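Local coordinates for penaeus monodon metallodensovirus major capsid protein (Penaeus monodon metallodensovirus, PDB 6WH7) that builds the icosahedral shell of a shrimp densovirus, sixty copies of the chain probably enclosing and protecting the viral genome, at residues T62-V70 against F90-T98; Y110-H119 against E298-Q306. All coordinates share one frame; numbering follows the deposited sequence.

Interaction 1. Residues T62-V70 against F90-T98; sequences TAIKLRNFV and FYCEYNTGT
Y94 lies across L66 and reaches the backbone of strand 62-70 with its hydroxyl. Its CB packs on CD1 of L66 at 3.8 Å. With CG anti to the backbone N (chi1 -172°) the ring is carried toward the strand; Y94 CD1 lies 3.9 Å from L66 CD1 and 4.0 Å from L66 CD2, L66 CD1 near the ring plane at its edge. CE1 passes R67 O, and OH hydrogen-bonds R67 O at 3.1 Å, in the carbonyl plane with a C=O...O angle of 148°. N68 and T96 approach from opposite directions: T96 OG1, over a face of the Y94 ring, lies 3.4 Å from N68 OD1, a weak hydrogen bond that is not settled. Toward the start of the strand, L66 CD1 touches Y91 O at 3.3 Å, and I64 CD1 meets C92 CB at 3.5 Å; I64, L66 and N68, alternate residues, point toward segment 90-98. The contact sets the end of helix 88-92 and the loop after it against one side of strand 59-75. I64 to V70 pair with strand 287-302, helix 108-113 covers I64, Y99 meets the Y94 ring edge-to-face, and R67 turns away to S202 of a neighbouring subunit.

Interaction 2. Residues Y110-H119 against E298-Q306; sequences YSMLLACKAH and EFEFRLWEQ
A classic beta bulge, with K117 and A118 set against R302, opens the antiparallel pairing of strand 118-135 with the end of strand 287-302, both probably part of the jelly-roll beta-barrel of parvoviral capsid proteins. R302 N gives a 2.9 Å hydrogen bond to A118 O, while R302 O receives weak bonds from both K117 N and A118 N. In the next, non-hydrogen-bonded pair, H119 and F301 bring their CA atoms to 4.0 Å. F301 CG stands between its backbone N and carbonyl carbon (chi1 60°), which turns the ring toward L113 and C116 at the end of helix 108-113. There L113 CD2 reaches F301 CD2 at 3.5 Å and C116 SG makes an oblique sulfur-aromatic contact with the same ring. The other methyl of L113, CD1, covers a face of F299 in a CH-pi contact 3.5 Å from the ring centroid. Y110 meets F299 obliquely and is itself held by Y234, through its hydroxyl and its ring. From the bulge, K117 extends across W304, its CB over the six-membered ring, and NZ forms a 3.2 Å salt bridge with E305 OE2. D323 is a second partner of that NZ; R352 of a second neighbouring subunit also binds E305. The indole is fixed in rotation at its edge: W304 NE1 donates to A115 O at 2.9 Å, N-H...O 153°, with the oxygen near the ring plane.

Interactions 1 and 2 share one sheet, in which strands 59-75 and 287-302 are neighbours; the centres of the two interactions lie about 20 Å apart. The two contacts meet directly where T62 N approaches F299 O at 2.6 Å, a probable hydrogen bond. Beside it, I64 CD1 packs on Y110 CB at 3.7 Å and on F299 CE2 at 3.9 Å, joining the apolar side chains of both contacts, and T62 CB rests 3.9 Å from F301 CE2. Both also take part in subunit contacts: Q306 hydrogen-bonds the backbone of A63 and K65 in yet another neighbouring copy, so 298-306 of one chain meets 62-70 of another in the capsid.

Interaction 1. Residues T62-V70 against F90-T98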
ATOM      1  N   THR A  62      32.506  53.229  61.619  1.00 13.17           N
ATOM      2  CA  THR A  62      31.790  53.334  62.873  1.00 13.17           C
ATOM      3  C   THR A  62      30.776  54.453  62.753  1.00 13.17           C
ATOM      4  O   THR A  62      30.758  55.204  61.780  1.00 13.17           O
ATOM      5  CB  THR A  62      32.721  53.600  64.052  1.00 14.10           C
ATOM      6  OG1 THR A  62      31.973  53.502  65.267  1.00 14.10           O
ATOM      7  CG2 THR A  62      33.318  54.982  63.962  1.00 14.10           C
ATOM      8  N   ALA A  63      29.905  54.543  63.745  1.00 13.50           N
ATOM      9  CA  ALA A  63      28.963  55.638  63.819  1.00 13.50           C
ATOM     10  C   ALA A  63      28.887  56.122  65.252  1.00 13.50           C
ATOM     11  O   ALA A  63      29.373  55.474  66.179  1.00 13.50           O
ATOM     12  CB  ALA A  63      27.577  55.234  63.314  1.00 13.29           C
ATOM     13  N   ILE A  64      28.287  57.291  65.420  1.00 13.73           N
ATOM     14  CA  ILE A  64      27.892  57.805  66.719  1.00 13.73           C
ATOM     15  C   ILE A  64      26.420  58.149  66.611  1.00 13.73           C
ATOM     16  O   ILE A  64      26.046  59.066  65.872  1.00 13.73           O
ATOM     17  CB  ILE A  64      28.711  59.026  67.140  1.00 14.17           C
ATOM     18  CG1 ILE A  64      30.158  58.622  67.389  1.00 14.17           C
ATOM     19  CG2 ILE A  64      28.105  59.667  68.365  1.00 14.17           C
ATOM     20  CD1 ILE A  64      31.075  59.773  67.586  1.00 14.17           C
ATOM     21  N   LYS A  65      25.585  57.416  67.330  1.00 14.15           N
ATOM     22  CA  LYS A  65      24.150  57.639  67.339  1.00 14.15           C
ATOM     23  C   LYS A  65      23.775  58.211  68.693  1.00 14.15           C
ATOM     24  O   LYS A  65      24.101  57.624  69.724  1.00 14.15           O
ATOM     25  CB  LYS A  65      23.397  56.341  67.062  1.00 15.03           C
ATOM     26  CG  LYS A  65      23.643  55.813  65.676  1.00 15.03           C
ATOM     27  CD  LYS A  65      23.148  54.407  65.493  1.00 15.03           C
ATOM     28  CE  LYS A  65      21.653  54.329  65.627  1.00 15.03           C
ATOM     29  NZ  LYS A  65      21.170  52.941  65.428  1.00 15.03           N
ATOM     30  N   LEU A  66      23.121  59.363  68.689  1.00 13.59           N
ATOM     31  CA  LEU A  66      22.708  60.030  69.910  1.00 13.59           C
ATOM     32  C   LEU A  66      21.245  60.414  69.801  1.00 13.59           C
ATOM     33  O   LEU A  66      20.784  60.833  68.739  1.00 13.59           O
ATOM     34  CB  LEU A  66      23.547  61.268  70.178  1.00 14.92           C
ATOM     35  CG  LEU A  66      25.011  61.057  70.530  1.00 14.92           C
ATOM     36  CD1 LEU A  66      25.716  62.381  70.566  1.00 14.92           C
ATOM     37  CD2 LEU A  66      25.105  60.382  71.866  1.00 14.92           C
ATOM     38  N   ARG A  67      20.520  60.271  70.900  1.00 14.62           N
ATOM     39  CA  ARG A  67      19.095  60.547  70.936  1.00 14.62           C
ATOM     40  C   ARG A  67      18.793  61.560  72.024  1.00 14.62           C
ATOM     41  O   ARG A  67      19.427  61.568  73.080  1.00 14.62           O
ATOM     42  CB  ARG A  67      18.293  59.276  71.150  1.00 14.91           C
ATOM     43  CG  ARG A  67      16.811  59.480  71.213  1.00 14.91           C
ATOM     44  CD  ARG A  67      16.094  58.162  71.254  1.00 14.91           C
ATOM     45  NE  ARG A  67      16.498  57.344  72.385  1.00 14.91           N
ATOM     46  CZ  ARG A  67      17.273  56.276  72.279  1.00 14.91           C
ATOM     47  NH1 ARG A  67      17.711  55.899  71.091  1.00 14.91           N
ATOM     48  NH2 ARG A  67      17.600  55.582  73.353  1.00 14.91           N
ATOM     49  N   ASN A  68      17.819  62.414  71.748  1.00 14.47           N
ATOM     50  CA  ASN A  68      17.583  63.611  72.526  1.00 14.47           C
ATOM     51  C   ASN A  68      16.116  63.987  72.403  1.00 14.47           C
ATOM     52  O   ASN A  68      15.497  63.763  71.363  1.00 14.47           O
ATOM     53  CB  ASN A  68      18.490  64.726  72.006  1.00 16.18           C
ATOM     54  CG  ASN A  68      18.402  65.961  72.811  1.00 16.18           C
ATOM     55  OD1 ASN A  68      18.176  65.912  74.012  1.00 16.18           O
ATOM     56  ND2 ASN A  68      18.550  67.097  72.156  1.00 16.18           N
ATOM     57  N   PHE A  69      15.560  64.560  73.462  1.00 14.83           N
ATOM     58  CA  PHE A  69      14.262  65.211  73.378  1.00 14.83           C
ATOM     59  C   PHE A  69      14.460  66.704  73.197  1.00 14.83           C
ATOM     60  O   PHE A  69      15.327  67.307  73.828  1.00 14.83           O
ATOM     61  CB  PHE A  69      13.402  64.968  74.615  1.00 14.92           C
ATOM     62  CG  PHE A  69      12.943  63.560  74.776  1.00 14.92           C
ATOM     63  CD1 PHE A  69      11.886  63.081  74.039  1.00 14.92           C
ATOM     64  CD2 PHE A  69      13.535  62.730  75.696  1.00 14.92           C
ATOM     65  CE1 PHE A  69      11.452  61.801  74.195  1.00 14.92           C
ATOM     66  CE2 PHE A  69      13.101  61.448  75.855  1.00 14.92           C
ATOM     67  CZ  PHE A  69      12.058  60.984  75.105  1.00 14.92           C
ATOM     68  N   VAL A  70      13.646  67.297  72.336  1.00 15.76           N
ATOM     69  CA  VAL A  70      13.721  68.717  72.036  1.00 15.76           C
ATOM     70  C   VAL A  70      12.398  69.354  72.419  1.00 15.76           C
ATOM     71  O   VAL A  70      11.335  68.844  72.059  1.00 15.76           O
ATOM     72  CB  VAL A  70      14.035  68.963  70.552  1.00 15.29           C
ATOM     73  CG1 VAL A  70      14.060  70.440  70.265  1.00 15.29           C
ATOM     74  CG2 VAL A  70      15.344  68.323  70.179  1.00 15.29           C
ATOM     75  N   PHE A  90      27.379  68.779  66.472  1.00 14.26           N
ATOM     76  CA  PHE A  90      25.975  68.441  66.644  1.00 14.26           C
ATOM     77  C   PHE A  90      25.777  66.936  66.735  1.00 14.26           C
ATOM     78  O   PHE A  90      24.982  66.456  67.546  1.00 14.26           O
ATOM     79  CB  PHE A  90      25.196  69.046  65.479  1.00 13.19           C
ATOM     80  CG  PHE A  90      23.728  68.768  65.488  1.00 13.19           C
ATOM     81  CD1 PHE A  90      22.890  69.438  66.349  1.00 13.19           C
ATOM     82  CD2 PHE A  90      23.175  67.903  64.571  1.00 13.19           C
ATOM     83  CE1 PHE A  90      21.544  69.204  66.333  1.00 13.19           C
ATOM     84  CE2 PHE A  90      21.834  67.674  64.549  1.00 13.19           C
ATOM     85  CZ  PHE A  90      21.017  68.324  65.430  1.00 13.19           C
ATOM     86  N   TYR A  91      26.470  66.181  65.892  1.00 14.85           N
ATOM     87  CA  TYR A  91      26.266  64.745  65.784  1.00 14.85           C
ATOM     88  C   TYR A  91      27.065  63.923  66.783  1.00 14.85           C
ATOM     89  O   TYR A  91      26.537  62.983  67.382  1.00 14.85           O
ATOM     90  CB  TYR A  91      26.605  64.312  64.370  1.00 12.52           C
ATOM     91  CG  TYR A  91      25.723  64.958  63.362  1.00 12.52           C
ATOM     92  CD1 TYR A  91      24.525  64.383  63.003  1.00 12.52           C
ATOM     93  CD2 TYR A  91      26.071  66.162  62.787  1.00 12.52           C
ATOM     94  CE1 TYR A  91      23.714  64.972  62.087  1.00 12.52           C
ATOM     95  CE2 TYR A  91      25.264  66.756  61.872  1.00 12.52           C
ATOM     96  CZ  TYR A  91      24.086  66.156  61.522  1.00 12.52           C
ATOM     97  OH  TYR A  91      23.262  66.743  60.600  1.00 12.52           O
ATOM     98  N   CYS A  92      28.344  64.227  66.940  1.00 16.87           N
ATOM     99  CA  CYS A  92      29.254  63.389  67.703  1.00 16.87           C
ATOM    100  C   CYS A  92      29.495  63.889  69.116  1.00 16.87           C
ATOM    101  O   CYS A  92      30.316  63.315  69.831  1.00 16.87           O
ATOM    102  CB  CYS A  92      30.573  63.228  66.947  1.00 18.14           C
ATOM    103  SG  CYS A  92      31.219  64.723  66.256  1.00 18.14           S
ATOM    104  N   GLU A  93      28.805  64.936  69.530  1.00 18.14           N
ATOM    105  CA  GLU A  93      28.982  65.515  70.847  1.00 18.14           C
ATOM    106  C   GLU A  93      27.615  65.858  71.401  1.00 18.14           C
ATOM    107  O   GLU A  93      26.803  66.473  70.707  1.00 18.14           O
ATOM    108  CB  GLU A  93      29.883  66.741  70.754  1.00 20.16           C
ATOM    109  CG  GLU A  93      30.090  67.488  72.010  1.00 20.16           C
ATOM    110  CD  GLU A  93      31.199  68.488  71.863  1.00 20.16           C
ATOM    111  OE1 GLU A  93      31.831  68.492  70.791  1.00 20.16           O
ATOM    112  OE2 GLU A  93      31.433  69.278  72.800  1.00 20.16           O
ATOM    113  N   TYR A  94      27.347  65.452  72.634  1.00 19.37           N
ATOM    114  CA  TYR A  94      25.988  65.469  73.157  1.00 19.37           C
ATOM    115  C   TYR A  94      25.861  66.690  74.050  1.00 19.37           C
ATOM    116  O   TYR A  94      26.229  66.655  75.222  1.00 19.37           O
ATOM    117  CB  TYR A  94      25.725  64.174  73.917  1.00 18.16           C
ATOM    118  CG  TYR A  94      24.311  63.939  74.373  1.00 18.16           C
ATOM    119  CD1 TYR A  94      23.341  63.541  73.473  1.00 18.16           C
ATOM    120  CD2 TYR A  94      23.958  64.051  75.705  1.00 18.16           C
ATOM    121  CE1 TYR A  94      22.060  63.301  73.873  1.00 18.16           C
ATOM    122  CE2 TYR A  94      22.672  63.810  76.115  1.00 18.16           C
ATOM    123  CZ  TYR A  94      21.728  63.435  75.191  1.00 18.16           C
ATOM    124  OH  TYR A  94      20.438  63.190  75.581  1.00 18.16           O
ATOM    125  N   ASN A  95      25.257  67.743  73.523  1.00 20.34           N
ATOM    126  CA  ASN A  95      25.112  68.999  74.244  1.00 20.34           C
ATOM    127  C   ASN A  95      23.633  69.152  74.542  1.00 20.34           C
ATOM    128  O   ASN A  95      22.859  69.581  73.686  1.00 20.34           O
ATOM    129  CB  ASN A  95      25.636  70.164  73.418  1.00 20.15           C
ATOM    130  CG  ASN A  95      27.126  70.107  73.203  1.00 20.15           C
ATOM    131  OD1 ASN A  95      27.600  70.147  72.074  1.00 20.15           O
ATOM    132  ND2 ASN A  95      27.876  70.057  74.287  1.00 20.15           N
ATOM    133  N   THR A  96      23.257  68.843  75.772  1.00 24.60           N
ATOM    134  CA  THR A  96      21.864  68.847  76.171  1.00 24.60           C
ATOM    135  C   THR A  96      21.818  69.092  77.663  1.00 24.60           C
ATOM    136  O   THR A  96      22.668  68.583  78.393  1.00 24.60           O
ATOM    137  CB  THR A  96      21.181  67.521  75.828  1.00 20.70           C
ATOM    138  OG1 THR A  96      21.308  67.261  74.429  1.00 20.70           O
ATOM    139  CG2 THR A  96      19.714  67.581  76.177  1.00 20.70           C
ATOM    140  N   GLY A  97      20.831  69.858  78.107  1.00 28.29           N
ATOM    141  CA  GLY A  97      20.583  69.967  79.534  1.00 28.29           C
ATOM    142  C   GLY A  97      21.833  70.331  80.297  1.00 28.29           C
ATOM    143  O   GLY A  97      22.513  71.316  79.993  1.00 28.29           O
ATOM    144  N   THR A  98      22.150  69.516  81.298  1.00 31.04           N
ATOM    145  CA  THR A  98      23.321  69.744  82.127  1.00 31.04           C
ATOM    146  C   THR A  98      24.600  69.218  81.486  1.00 31.04           C
ATOM    147  O   THR A  98      25.688  69.683  81.838  1.00 31.04           O
ATOM    148  CB  THR A  98      23.106  69.098  83.497  1.00 34.70           C
ATOM    149  OG1 THR A  98      21.876  69.574  84.052  1.00 34.70           O
ATOM    150  CG2 THR A  98      24.223  69.468  84.460  1.00 34.70           C
TER

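Interaction 2. Residues Y110-H119 against E298-Q306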
ATOM      1  N   TYR A 110      34.335  58.591  69.404  1.00 16.73           N
ATOM      2  CA  TYR A 110      35.097  59.656  68.782  1.00 16.73           C
ATOM      3  C   TYR A 110      36.463  59.807  69.428  1.00 16.73           C
ATOM      4  O   TYR A 110      37.467  59.949  68.727  1.00 16.73           O
ATOM      5  CB  TYR A 110      34.345  60.974  68.845  1.00 16.94           C
ATOM      6  CG  TYR A 110      35.106  62.032  68.113  1.00 16.94           C
ATOM      7  CD1 TYR A 110      35.095  62.064  66.736  1.00 16.94           C
ATOM      8  CD2 TYR A 110      35.868  62.966  68.787  1.00 16.94           C
ATOM      9  CE1 TYR A 110      35.794  62.997  66.051  1.00 16.94           C
ATOM     10  CE2 TYR A 110      36.574  63.912  68.106  1.00 16.94           C
ATOM     11  CZ  TYR A 110      36.532  63.918  66.735  1.00 16.94           C
ATOM     12  OH  TYR A 110      37.220  64.849  66.020  1.00 16.94           O
ATOM     13  N   SER A 111      36.521  59.789  70.759  1.00 17.65           N
ATOM     14  CA  SER A 111      37.805  59.836  71.444  1.00 17.65           C
ATOM     15  C   SER A 111      38.720  58.720  70.986  1.00 17.65           C
ATOM     16  O   SER A 111      39.942  58.833  71.114  1.00 17.65           O
ATOM     17  CB  SER A 111      37.595  59.751  72.950  1.00 19.99           C
ATOM     18  OG  SER A 111      36.861  60.870  73.411  1.00 19.99           O
ATOM     19  N   MET A 112      38.149  57.642  70.468  1.00 17.62           N
ATOM     20  CA  MET A 112      38.928  56.574  69.873  1.00 17.62           C
ATOM     21  C   MET A 112      39.375  56.903  68.457  1.00 17.62           C
ATOM     22  O   MET A 112      40.510  56.601  68.080  1.00 17.62           O
ATOM     23  CB  MET A 112      38.115  55.296  69.875  1.00 20.70           C
ATOM     24  CG  MET A 112      38.733  54.275  69.015  1.00 20.70           C
ATOM     25  SD  MET A 112      37.994  52.686  69.208  1.00 20.70           S
ATOM     26  CE  MET A 112      38.711  51.921  67.774  1.00 20.70           C
ATOM     27  N   LEU A 113      38.497  57.506  67.653  1.00 16.55           N
ATOM     28  CA  LEU A 113      38.884  57.945  66.319  1.00 16.55           C
ATOM     29  C   LEU A 113      40.122  58.820  66.344  1.00 16.55           C
ATOM     30  O   LEU A 113      40.852  58.874  65.351  1.00 16.55           O
ATOM     31  CB  LEU A 113      37.745  58.713  65.666  1.00 14.86           C
ATOM     32  CG  LEU A 113      36.480  57.927  65.374  1.00 14.86           C
ATOM     33  CD1 LEU A 113      35.415  58.862  64.895  1.00 14.86           C
ATOM     34  CD2 LEU A 113      36.762  56.882  64.343  1.00 14.86           C
ATOM     35  N   LEU A 114      40.364  59.511  67.449  1.00 16.58           N
ATOM     36  CA  LEU A 114      41.560  60.312  67.604  1.00 16.58           C
ATOM     37  C   LEU A 114      42.783  59.473  67.926  1.00 16.58           C
ATOM     38  O   LEU A 114      43.904  59.976  67.816  1.00 16.58           O
ATOM     39  CB  LEU A 114      41.330  61.354  68.691  1.00 16.50           C
ATOM     40  CG  LEU A 114      40.163  62.276  68.362  1.00 16.50           C
ATOM     41  CD1 LEU A 114      39.949  63.270  69.475  1.00 16.50           C
ATOM     42  CD2 LEU A 114      40.385  62.968  67.038  1.00 16.50           C
ATOM     43  N   ALA A 115      42.595  58.220  68.325  1.00 16.90           N
ATOM     44  CA  ALA A 115      43.690  57.272  68.457  1.00 16.90           C
ATOM     45  C   ALA A 115      43.985  56.543  67.156  1.00 16.90           C
ATOM     46  O   ALA A 115      44.991  55.836  67.073  1.00 16.90           O
ATOM     47  CB  ALA A 115      43.376  56.254  69.553  1.00 17.26           C
ATOM     48  N   CYS A 116      43.121  56.679  66.162  1.00 16.00           N
ATOM     49  CA  CYS A 116      43.372  56.171  64.829  1.00 16.00           C
ATOM     50  C   CYS A 116      44.384  57.056  64.121  1.00 16.00           C
ATOM     51  O   CYS A 116      44.671  58.175  64.546  1.00 16.00           O
ATOM     52  CB  CYS A 116      42.082  56.132  64.024  1.00 17.81           C
ATOM     53  SG  CYS A 116      40.790  55.191  64.794  1.00 17.81           S
ATOM     54  N   LYS A 117      44.952  56.538  63.036  1.00 14.77           N
ATOM     55  CA  LYS A 117      45.790  57.403  62.221  1.00 14.77           C
ATOM     56  C   LYS A 117      44.953  58.458  61.518  1.00 14.77           C
ATOM     57  O   LYS A 117      45.323  59.637  61.485  1.00 14.77           O
ATOM     58  CB  LYS A 117      46.580  56.598  61.200  1.00 15.02           C
ATOM     59  CG  LYS A 117      47.561  57.481  60.489  1.00 15.02           C
ATOM     60  CD  LYS A 117      48.396  56.770  59.489  1.00 15.02           C
ATOM     61  CE  LYS A 117      49.221  57.787  58.757  1.00 15.02           C
ATOM     62  NZ  LYS A 117      50.121  58.506  59.691  1.00 15.02           N
ATOM     63  N   ALA A 118      43.816  58.054  60.965  1.00 13.36           N
ATOM     64  CA  ALA A 118      42.954  58.933  60.201  1.00 13.36           C
ATOM     65  C   ALA A 118      41.508  58.575  60.473  1.00 13.36           C
ATOM     66  O   ALA A 118      41.188  57.435  60.809  1.00 13.36           O
ATOM     67  CB  ALA A 118      43.226  58.816  58.711  1.00 12.91           C
ATOM     68  N   HIS A 119      40.634  59.564  60.321  1.00 12.67           N
ATOM     69  CA  HIS A 119      39.204  59.347  60.438  1.00 12.67           C
ATOM     70  C   HIS A 119      38.502  60.293  59.487  1.00 12.67           C
ATOM     71  O   HIS A 119      39.033  61.342  59.128  1.00 12.67           O
ATOM     72  CB  HIS A 119      38.704  59.560  61.868  1.00 13.37           C
ATOM     73  CG  HIS A 119      38.919  60.945  62.378  1.00 13.37           C
ATOM     74  ND1 HIS A 119      38.074  61.986  62.083  1.00 13.37           N
ATOM     75  CD2 HIS A 119      39.902  61.464  63.146  1.00 13.37           C
ATOM     76  CE1 HIS A 119      38.518  63.085  62.660  1.00 13.37           C
ATOM     77  NE2 HIS A 119      39.626  62.796  63.312  1.00 13.37           N
ATOM     78  N   GLU A 298      28.330  58.784  60.674  1.00 12.78           N
ATOM     79  CA  GLU A 298      28.994  57.532  60.346  1.00 12.78           C
ATOM     80  C   GLU A 298      30.440  57.833  59.997  1.00 12.78           C
ATOM     81  O   GLU A 298      30.712  58.406  58.949  1.00 12.78           O
ATOM     82  CB  GLU A 298      28.302  56.846  59.176  1.00 14.90           C
ATOM     83  CG  GLU A 298      26.890  56.417  59.445  1.00 14.90           C
ATOM     84  CD  GLU A 298      26.255  55.780  58.234  1.00 14.90           C
ATOM     85  OE1 GLU A 298      26.876  55.821  57.154  1.00 14.90           O
ATOM     86  OE2 GLU A 298      25.136  55.242  58.355  1.00 14.90           O
ATOM     87  N   PHE A 299      31.369  57.414  60.838  1.00 12.91           N
ATOM     88  CA  PHE A 299      32.776  57.662  60.571  1.00 12.91           C
ATOM     89  C   PHE A 299      33.443  56.488  59.881  1.00 12.91           C
ATOM     90  O   PHE A 299      33.120  55.330  60.138  1.00 12.91           O
ATOM     91  CB  PHE A 299      33.527  57.971  61.858  1.00 12.70           C
ATOM     92  CG  PHE A 299      33.219  59.303  62.431  1.00 12.70           C
ATOM     93  CD1 PHE A 299      33.920  60.414  62.022  1.00 12.70           C
ATOM     94  CD2 PHE A 299      32.244  59.448  63.386  1.00 12.70           C
ATOM     95  CE1 PHE A 299      33.654  61.636  62.554  1.00 12.70           C
ATOM     96  CE2 PHE A 299      31.979  60.668  63.918  1.00 12.70           C
ATOM     97  CZ  PHE A 299      32.684  61.764  63.503  1.00 12.70           C
ATOM     98  N   GLU A 300      34.366  56.801  58.988  1.00 12.49           N
ATOM     99  CA  GLU A 300      35.371  55.856  58.539  1.00 12.49           C
ATOM    100  C   GLU A 300      36.680  56.191  59.224  1.00 12.49           C
ATOM    101  O   GLU A 300      37.057  57.357  59.318  1.00 12.49           O
ATOM    102  CB  GLU A 300      35.563  55.905  57.028  1.00 13.31           C
ATOM    103  CG  GLU A 300      34.413  55.368  56.240  1.00 13.31           C
ATOM    104  CD  GLU A 300      34.625  55.521  54.758  1.00 13.31           C
ATOM    105  OE1 GLU A 300      35.580  56.215  54.362  1.00 13.31           O
ATOM    106  OE2 GLU A 300      33.836  54.944  53.985  1.00 13.31           O
ATOM    107  N   PHE A 301      37.369  55.173  59.712  1.00 12.32           N
ATOM    108  CA  PHE A 301      38.689  55.394  60.262  1.00 12.32           C
ATOM    109  C   PHE A 301      39.652  54.372  59.693  1.00 12.32           C
ATOM    110  O   PHE A 301      39.270  53.396  59.051  1.00 12.32           O
ATOM    111  CB  PHE A 301      38.690  55.368  61.792  1.00 13.02           C
ATOM    112  CG  PHE A 301      38.218  54.085  62.392  1.00 13.02           C
ATOM    113  CD1 PHE A 301      39.114  53.101  62.739  1.00 13.02           C
ATOM    114  CD2 PHE A 301      36.876  53.871  62.625  1.00 13.02           C
ATOM    115  CE1 PHE A 301      38.682  51.938  63.308  1.00 13.02           C
ATOM    116  CE2 PHE A 301      36.442  52.704  63.187  1.00 13.02           C
ATOM    117  CZ  PHE A 301      37.340  51.740  63.534  1.00 13.02           C
ATOM    118  N   ARG A 302      40.926  54.642  59.924  1.00 13.18           N
ATOM    119  CA  ARG A 302      42.005  53.916  59.290  1.00 13.18           C
ATOM    120  C   ARG A 302      43.151  53.831  60.281  1.00 13.18           C
ATOM    121  O   ARG A 302      43.356  54.740  61.086  1.00 13.18           O
ATOM    122  CB  ARG A 302      42.384  54.606  57.980  1.00 13.04           C
ATOM    123  CG  ARG A 302      43.606  54.098  57.328  1.00 13.04           C
ATOM    124  CD  ARG A 302      43.834  54.766  55.999  1.00 13.04           C
ATOM    125  NE  ARG A 302      43.044  54.181  54.929  1.00 13.04           N
ATOM    126  CZ  ARG A 302      43.054  54.622  53.680  1.00 13.04           C
ATOM    127  NH1 ARG A 302      43.782  55.672  53.358  1.00 13.04           N
ATOM    128  NH2 ARG A 302      42.333  54.020  52.756  1.00 13.04           N
ATOM    129  N   LEU A 303      43.877  52.721  60.239  1.00 14.29           N
ATOM    130  CA  LEU A 303      44.828  52.387  61.283  1.00 14.29           C
ATOM    131  C   LEU A 303      46.243  52.791  60.904  1.00 14.29           C
ATOM    132  O   LEU A 303      46.514  53.313  59.824  1.00 14.29           O
ATOM    133  CB  LEU A 303      44.787  50.897  61.596  1.00 14.51           C
ATOM    134  CG  LEU A 303      43.429  50.436  62.085  1.00 14.51           C
ATOM    135  CD1 LEU A 303      43.464  49.009  62.509  1.00 14.51           C
ATOM    136  CD2 LEU A 303      43.019  51.285  63.184  1.00 14.51           C
ATOM    137  N   TRP A 304      47.156  52.523  61.826  1.00 15.26           N
ATOM    138  CA  TRP A 304      48.553  52.894  61.729  1.00 15.26           C
ATOM    139  C   TRP A 304      49.318  51.966  60.793  1.00 15.26           C
ATOM    140  O   TRP A 304      48.866  50.873  60.446  1.00 15.26           O
ATOM    141  CB  TRP A 304      49.178  52.892  63.113  1.00 15.51           C
ATOM    142  CG  TRP A 304      48.530  53.887  63.986  1.00 15.51           C
ATOM    143  CD1 TRP A 304      47.548  53.658  64.889  1.00 15.51           C
ATOM    144  CD2 TRP A 304      48.781  55.290  64.010  1.00 15.51           C
ATOM    145  NE1 TRP A 304      47.186  54.824  65.498  1.00 15.51           N
ATOM    146  CE2 TRP A 304      47.929  55.845  64.972  1.00 15.51           C
ATOM    147  CE3 TRP A 304      49.653  56.128  63.320  1.00 15.51           C
ATOM    148  CZ2 TRP A 304      47.921  57.197  65.260  1.00 15.51           C
ATOM    149  CZ3 TRP A 304      49.640  57.464  63.609  1.00 15.51           C
ATOM    150  CH2 TRP A 304      48.784  57.988  64.568  1.00 15.51           C
ATOM    151  N   GLU A 305      50.487  52.436  60.370  1.00 16.08           N
ATOM    152  CA  GLU A 305      51.344  51.663  59.486  1.00 16.08           C
ATOM    153  C   GLU A 305      51.795  50.371  60.146  1.00 16.08           C
ATOM    154  O   GLU A 305      52.113  50.336  61.335  1.00 16.08           O
ATOM    155  CB  GLU A 305      52.569  52.481  59.097  1.00 17.41           C
ATOM    156  CG  GLU A 305      52.265  53.707  58.293  1.00 17.41           C
ATOM    157  CD  GLU A 305      51.910  54.891  59.156  1.00 17.41           C
ATOM    158  OE1 GLU A 305      51.868  54.744  60.391  1.00 17.41           O
ATOM    159  OE2 GLU A 305      51.670  55.971  58.597  1.00 17.41           O
ATOM    160  N   GLN A 306      51.829  49.302  59.364  1.00 15.80           N
ATOM    161  CA  GLN A 306      52.392  48.057  59.845  1.00 15.80           C
ATOM    162  C   GLN A 306      53.911  48.122  59.854  1.00 15.80           C
ATOM    163  O   GLN A 306      54.530  48.948  59.185  1.00 15.80           O
ATOM    164  CB  GLN A 306      51.932  46.885  58.992  1.00 15.13           C
ATOM    165  CG  GLN A 306      50.473  46.611  59.099  1.00 15.13           C
ATOM    166  CD  GLN A 306      50.053  46.356  60.517  1.00 15.13           C
ATOM    167  OE1 GLN A 306      50.782  45.753  61.289  1.00 15.13           O
ATOM    168  NE2 GLN A 306      48.866  46.812  60.868  1.00 15.13           N
TER